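Local coordinates for ABC transporter, substrate binding protein (Aeropyrum pernix, PDB 3EAF) that binds a magnesium ion and probably captures a solute outside the cell for delivery to the membrane part of an ABC importer, at residues Ala226-Glu237 with Lys250-Met261. Numbering follows the deposited sequence.
Sequences AFLLTNVWGFDE and KVFGISPFIYPM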
loop_
_atom_site.group_PDB
_atom_site.type_symbol
_atom_site.label_atom_id
_atom_site.label_comp_id
_atom_site.label_asym_id
_atom_site.label_seq_id
_atom_site.Cartn_x
_atom_site.Cartn_y
_atom_site.Cartn_z
ATOM N N ALA A 226 14.360 -18.068 11.526
ATOM C CA ALA A 226 12.999 -18.131 11.043
ATOM C C ALA A 226 12.904 -17.354 9.733
ATOM O O ALA A 226 13.749 -16.504 9.444
ATOM C CB ALA A 226 12.058 -17.540 12.072
ATOM N N PHE A 227 11.876 -17.650 8.948
ATOM C CA PHE A 227 11.537 -16.840 7.783
ATOM C C PHE A 227 10.839 -15.556 8.235
ATOM O O PHE A 227 10.015 -15.585 9.147
ATOM C CB PHE A 227 10.604 -17.602 6.843
ATOM C CG PHE A 227 11.261 -18.742 6.106
ATOM C CD1 PHE A 227 12.387 -18.531 5.323
ATOM C CD2 PHE A 227 10.728 -20.023 6.172
ATOM C CE1 PHE A 227 12.986 -19.577 4.632
ATOM C CE2 PHE A 227 11.323 -21.080 5.479
ATOM C CZ PHE A 227 12.457 -20.850 4.709
ATOM N N LEU A 228 11.178 -14.441 7.596
ATOM C CA LEU A 228 10.478 -13.174 7.806
ATOM C C LEU A 228 9.557 -12.859 6.628
ATOM O O LEU A 228 9.979 -12.899 5.469
ATOM C CB LEU A 228 11.474 -12.030 8.036
ATOM C CG LEU A 228 10.977 -10.578 8.136
ATOM C CD1 LEU A 228 9.966 -10.361 9.261
ATOM C CD2 LEU A 228 12.158 -9.644 8.324
ATOM N N LEU A 229 8.294 -12.570 6.933
ATOM C CA LEU A 229 7.361 -12.069 5.928
ATOM C C LEU A 229 6.942 -10.657 6.309
ATOM O O LEU A 229 6.533 -10.415 7.442
ATOM C CB LEU A 229 6.126 -12.970 5.819
ATOM C CG LEU A 229 4.994 -12.524 4.871
ATOM C CD1 LEU A 229 5.342 -12.717 3.381
ATOM C CD2 LEU A 229 3.688 -13.243 5.207
ATOM N N THR A 230 7.031 -9.726 5.363
ATOM C CA THR A 230 6.626 -8.346 5.646
ATOM C C THR A 230 5.432 -7.930 4.819
ATOM O O THR A 230 5.224 -8.411 3.698
ATOM C CB THR A 230 7.753 -7.298 5.404
ATOM O OG1 THR A 230 7.854 -6.999 4.004
ATOM C CG2 THR A 230 9.099 -7.773 5.943
ATOM N N ASN A 231 4.664 -7.004 5.376
ATOM C CA ASN A 231 3.671 -6.279 4.615
ATOM C C ASN A 231 4.332 -5.515 3.470
ATOM O O ASN A 231 5.557 -5.372 3.444
ATOM C CB ASN A 231 2.896 -5.337 5.525
ATOM C CG ASN A 231 3.705 -4.138 5.951
ATOM O OD1 ASN A 231 3.477 -3.048 5.458
ATOM N ND2 ASN A 231 4.648 -4.331 6.887
ATOM N N VAL A 232 3.509 -5.032 2.541
ATOM C CA VAL A 232 3.974 -4.343 1.324
ATOM C C VAL A 232 4.957 -3.175 1.565
ATOM O O VAL A 232 5.903 -2.992 0.794
ATOM C CB VAL A 232 2.774 -3.914 0.403
ATOM C CG1 VAL A 232 1.787 -2.995 1.146
ATOM C CG2 VAL A 232 3.276 -3.264 -0.898
ATOM N N TRP A 233 4.735 -2.404 2.633
ATOM C CA TRP A 233 5.581 -1.243 2.939
ATOM C C TRP A 233 6.880 -1.608 3.668
ATOM O O TRP A 233 7.678 -0.726 3.984
ATOM C CB TRP A 233 4.800 -0.178 3.730
ATOM C CG TRP A 233 3.564 0.331 3.030
ATOM C CD1 TRP A 233 2.269 0.040 3.346
ATOM C CD2 TRP A 233 3.506 1.210 1.894
ATOM N NE1 TRP A 233 1.408 0.683 2.489
ATOM C CE2 TRP A 233 2.142 1.410 1.588
ATOM C CE3 TRP A 233 4.474 1.863 1.117
ATOM C CZ2 TRP A 233 1.720 2.221 0.528
ATOM C CZ3 TRP A 233 4.053 2.675 0.067
ATOM C CH2 TRP A 233 2.688 2.846 -0.216
ATOM N N GLY A 234 7.098 -2.902 3.917
ATOM C CA GLY A 234 8.239 -3.359 4.727
ATOM C C GLY A 234 9.379 -3.983 3.945
ATOM O O GLY A 234 10.396 -4.383 4.524
ATOM N N PHE A 235 9.210 -4.044 2.623
ATOM C CA PHE A 235 10.098 -4.793 1.740
ATOM C C PHE A 235 10.056 -4.177 0.347
ATOM O O PHE A 235 8.971 -3.905 -0.178
ATOM C CB PHE A 235 9.628 -6.245 1.665
ATOM C CG PHE A 235 10.610 -7.194 1.004
ATOM C CD1 PHE A 235 11.518 -7.913 1.773
ATOM C CD2 PHE A 235 10.587 -7.404 -0.382
ATOM C CE1 PHE A 235 12.410 -8.809 1.176
ATOM C CE2 PHE A 235 11.477 -8.293 -0.988
ATOM C CZ PHE A 235 12.388 -8.998 -0.200
ATOM N N ASP A 236 11.229 -3.920 -0.222
ATOM C CA ASP A 236 11.347 -3.486 -1.625
ATOM C C ASP A 236 12.770 -3.720 -2.133
ATOM O O ASP A 236 13.519 -4.507 -1.537
ATOM C CB ASP A 236 10.861 -2.024 -1.850
ATOM C CG ASP A 236 11.660 -0.980 -1.059
ATOM O OD1 ASP A 236 12.910 -0.994 -1.107
ATOM O OD2 ASP A 236 11.030 -0.116 -0.396
ATOM N N GLU A 237 13.132 -3.035 -3.219
ATOM C CA GLU A 237 14.424 -3.210 -3.905
ATOM C C GLU A 237 15.643 -2.979 -3.006
ATOM O O GLU A 237 16.724 -3.500 -3.285
ATOM C CB GLU A 237 14.506 -2.290 -5.139
ATOM C CG GLU A 237 13.486 -2.604 -6.246
ATOM C CD GLU A 237 12.158 -1.882 -6.070
ATOM O OE1 GLU A 237 11.905 -1.315 -4.982
ATOM O OE2 GLU A 237 11.361 -1.867 -7.031
ATOM N N LYS A 250 15.853 -15.977 3.283
ATOM C CA LYS A 250 14.977 -16.095 4.464
ATOM C C LYS A 250 13.974 -14.960 4.684
ATOM O O LYS A 250 13.374 -14.878 5.757
ATOM C CB LYS A 250 15.813 -16.254 5.748
ATOM C CG LYS A 250 16.727 -17.473 5.771
ATOM C CD LYS A 250 17.309 -17.705 7.153
ATOM C CE LYS A 250 18.424 -16.737 7.491
ATOM N NZ LYS A 250 19.064 -17.138 8.776
ATOM N N VAL A 251 13.806 -14.080 3.698
ATOM C CA VAL A 251 12.862 -12.957 3.826
ATOM C C VAL A 251 11.962 -12.870 2.596
ATOM O O VAL A 251 12.416 -13.058 1.464
ATOM C CB VAL A 251 13.572 -11.593 4.058
ATOM C CG1 VAL A 251 12.547 -10.493 4.379
ATOM C CG2 VAL A 251 14.606 -11.685 5.192
ATOM N N PHE A 252 10.684 -12.595 2.834
ATOM C CA PHE A 252 9.704 -12.471 1.767
ATOM C C PHE A 252 8.909 -11.182 1.931
ATOM O O PHE A 252 8.586 -10.784 3.056
ATOM C CB PHE A 252 8.756 -13.676 1.772
ATOM C CG PHE A 252 9.432 -14.994 1.452
ATOM C CD1 PHE A 252 9.482 -15.464 0.139
ATOM C CD2 PHE A 252 10.013 -15.758 2.464
ATOM C CE1 PHE A 252 10.103 -16.672 -0.163
ATOM C CE2 PHE A 252 10.641 -16.969 2.176
ATOM C CZ PHE A 252 10.691 -17.423 0.856
ATOM N N GLY A 253 8.592 -10.539 0.810
ATOM C CA GLY A 253 7.784 -9.333 0.816
ATOM C C GLY A 253 6.511 -9.535 0.030
ATOM O O GLY A 253 6.501 -10.232 -0.989
ATOM N N ILE A 254 5.431 -8.934 0.510
ATOM C CA ILE A 254 4.172 -8.933 -0.217
ATOM C C ILE A 254 4.132 -7.684 -1.090
ATOM O O ILE A 254 4.631 -6.629 -0.692
ATOM C CB ILE A 254 2.963 -8.932 0.757
ATOM C CG1 ILE A 254 2.992 -10.166 1.667
ATOM C CG2 ILE A 254 1.631 -8.837 0.002
ATOM C CD1 ILE A 254 2.019 -10.088 2.846
ATOM N N SER A 255 3.551 -7.804 -2.283
ATOM C CA SER A 255 3.234 -6.635 -3.092
ATOM C C SER A 255 2.082 -6.943 -4.031
ATOM O O SER A 255 2.146 -7.920 -4.780
ATOM C CB SER A 255 4.450 -6.165 -3.894
ATOM O OG SER A 255 4.106 -5.058 -4.709
ATOM N N PRO A 256 1.018 -6.123 -3.990
ATOM C CA PRO A 256 -0.061 -6.214 -4.986
ATOM C C PRO A 256 0.359 -5.744 -6.391
ATOM O O PRO A 256 -0.370 -5.981 -7.370
ATOM C CB PRO A 256 -1.145 -5.282 -4.421
ATOM C CG PRO A 256 -0.756 -5.038 -2.980
ATOM C CD PRO A 256 0.739 -5.085 -2.983
ATOM N N PHE A 257 1.531 -5.113 -6.483
ATOM C CA PHE A 257 1.997 -4.457 -7.706
ATOM C C PHE A 257 3.319 -5.067 -8.135
ATOM O O PHE A 257 4.195 -5.318 -7.296
ATOM C CB PHE A 257 2.203 -2.950 -7.468
ATOM C CG PHE A 257 1.152 -2.324 -6.586
ATOM C CD1 PHE A 257 -0.060 -1.901 -7.121
ATOM C CD2 PHE A 257 1.371 -2.173 -5.220
ATOM C CE1 PHE A 257 -1.035 -1.339 -6.321
ATOM C CE2 PHE A 257 0.402 -1.603 -4.406
ATOM C CZ PHE A 257 -0.808 -1.193 -4.957
ATOM N N ILE A 258 3.465 -5.292 -9.441
ATOM C CA ILE A 258 4.717 -5.789 -10.009
ATOM C C ILE A 258 5.837 -4.754 -9.828
ATOM O O ILE A 258 5.602 -3.548 -9.968
ATOM C CB ILE A 258 4.529 -6.198 -11.510
ATOM C CG1 ILE A 258 5.624 -7.173 -11.968
ATOM C CG2 ILE A 258 4.453 -4.971 -12.435
ATOM C CD1 ILE A 258 5.626 -8.524 -11.237
ATOM N N TYR A 259 7.032 -5.215 -9.464
ATOM C CA TYR A 259 8.194 -4.333 -9.354
ATOM C C TYR A 259 8.652 -3.988 -10.764
ATOM O O TYR A 259 8.528 -4.826 -11.664
ATOM C CB TYR A 259 9.367 -5.028 -8.664
ATOM C CG TYR A 259 9.275 -5.269 -7.172
ATOM C CD1 TYR A 259 8.045 -5.342 -6.512
ATOM C CD2 TYR A 259 10.436 -5.472 -6.428
ATOM C CE1 TYR A 259 7.981 -5.593 -5.139
ATOM C CE2 TYR A 259 10.387 -5.719 -5.070
ATOM C CZ TYR A 259 9.160 -5.778 -4.430
ATOM O OH TYR A 259 9.135 -6.028 -3.086
ATOM N N PRO A 260 9.192 -2.765 -10.968
ATOM C CA PRO A 260 9.769 -2.452 -12.287
ATOM C C PRO A 260 10.770 -3.510 -12.805
ATOM O O PRO A 260 10.743 -3.832 -13.988
ATOM C CB PRO A 260 10.459 -1.099 -12.059
ATOM C CG PRO A 260 9.666 -0.463 -10.963
ATOM C CD PRO A 260 9.286 -1.617 -10.043
HETATM N N MSE A 261 11.617 -4.051 -11.926
HETATM C CA MSE A 261 12.609 -5.079 -12.303
HETATM C C MSE A 261 12.027 -6.404 -12.823
HETATM O O MSE A 261 12.729 -7.171 -13.489
HETATM C CB MSE A 261 13.572 -5.367 -11.140
HETATM C CG MSE A 261 12.888 -5.873 -9.875
HETATM SE SE MSE A 261 14.133 -6.441 -8.485
HETATM C CE MSE A 261 15.320 -4.902 -8.370
HETATM O O HOH W 1 14.534 -14.035 8.255
HETATM O O HOH W 2 7.140 -5.815 -1.313
HETATM O O HOH W 3 12.202 -2.770 -9.368
#
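Phe235 lays its ring over the backbone of Gly253 where two neighbouring strands, 227-230 and 251-255, run parallel in the mixed sheet of one lobe of this periplasmic-binding-protein fold. The strands belong to a beta-alpha-beta unit whose connection contains the short helix 239-243. Four backbone hydrogen bonds join them, from Leu228 N to Lys250 O at one end to Ile254 N to Thr230 O at the other.

The Phe235 side chain leaves with CG anti to the backbone N (chi1 -169°), which swings the ring over strand 251-255, onto Gly253. CB sits 3.7 Å from Gly253 CA, and CG comes closer to the same atom. CD1 and CE1 run on to the Val251 methyl CG1, 3.6 Å from CE1, while CD2 meets Tyr259 OH at 3.4 Å, the hydroxyl lying at the ring edge. CE2 approaches both Tyr259 OH and Gly253 N, 3.9 Å from the hydroxyl. Gly253 CA makes a CH-pi contact 3.9 Å from the ring centroid; a side chain there would collide with CD2. Ile355 of strand 352-357 also touches Phe235. Trading this phenylalanine for an alanine would probably uncover Gly253 and leave a gap between Val251 CG1 and Tyr259 OH.

On the sheet face that carries Leu229 and Phe252, Phe252 turns its edge to the face of Phe227 in an offset edge-to-face pair, planes 73° apart, and Leu229 CD1 lies against both Phe252 CB and Ile254 CG1. Past the strands, Val232 CG2 abuts Pro256 CD at 3.8 Å.

Farther along, the Glu237 side chain runs antiparallel alongside that of Tyr259, OE2 near CD2, carboxylate and ring planes 38° apart; OE2 accepts from Leu288 N and from a water that in turn accepts from Met261 N. Another water links the loop at Phe235 to strand 251-255, donating to Phe235 O and Ile254 O and accepting from Tyr259 OH at 2.7 Å.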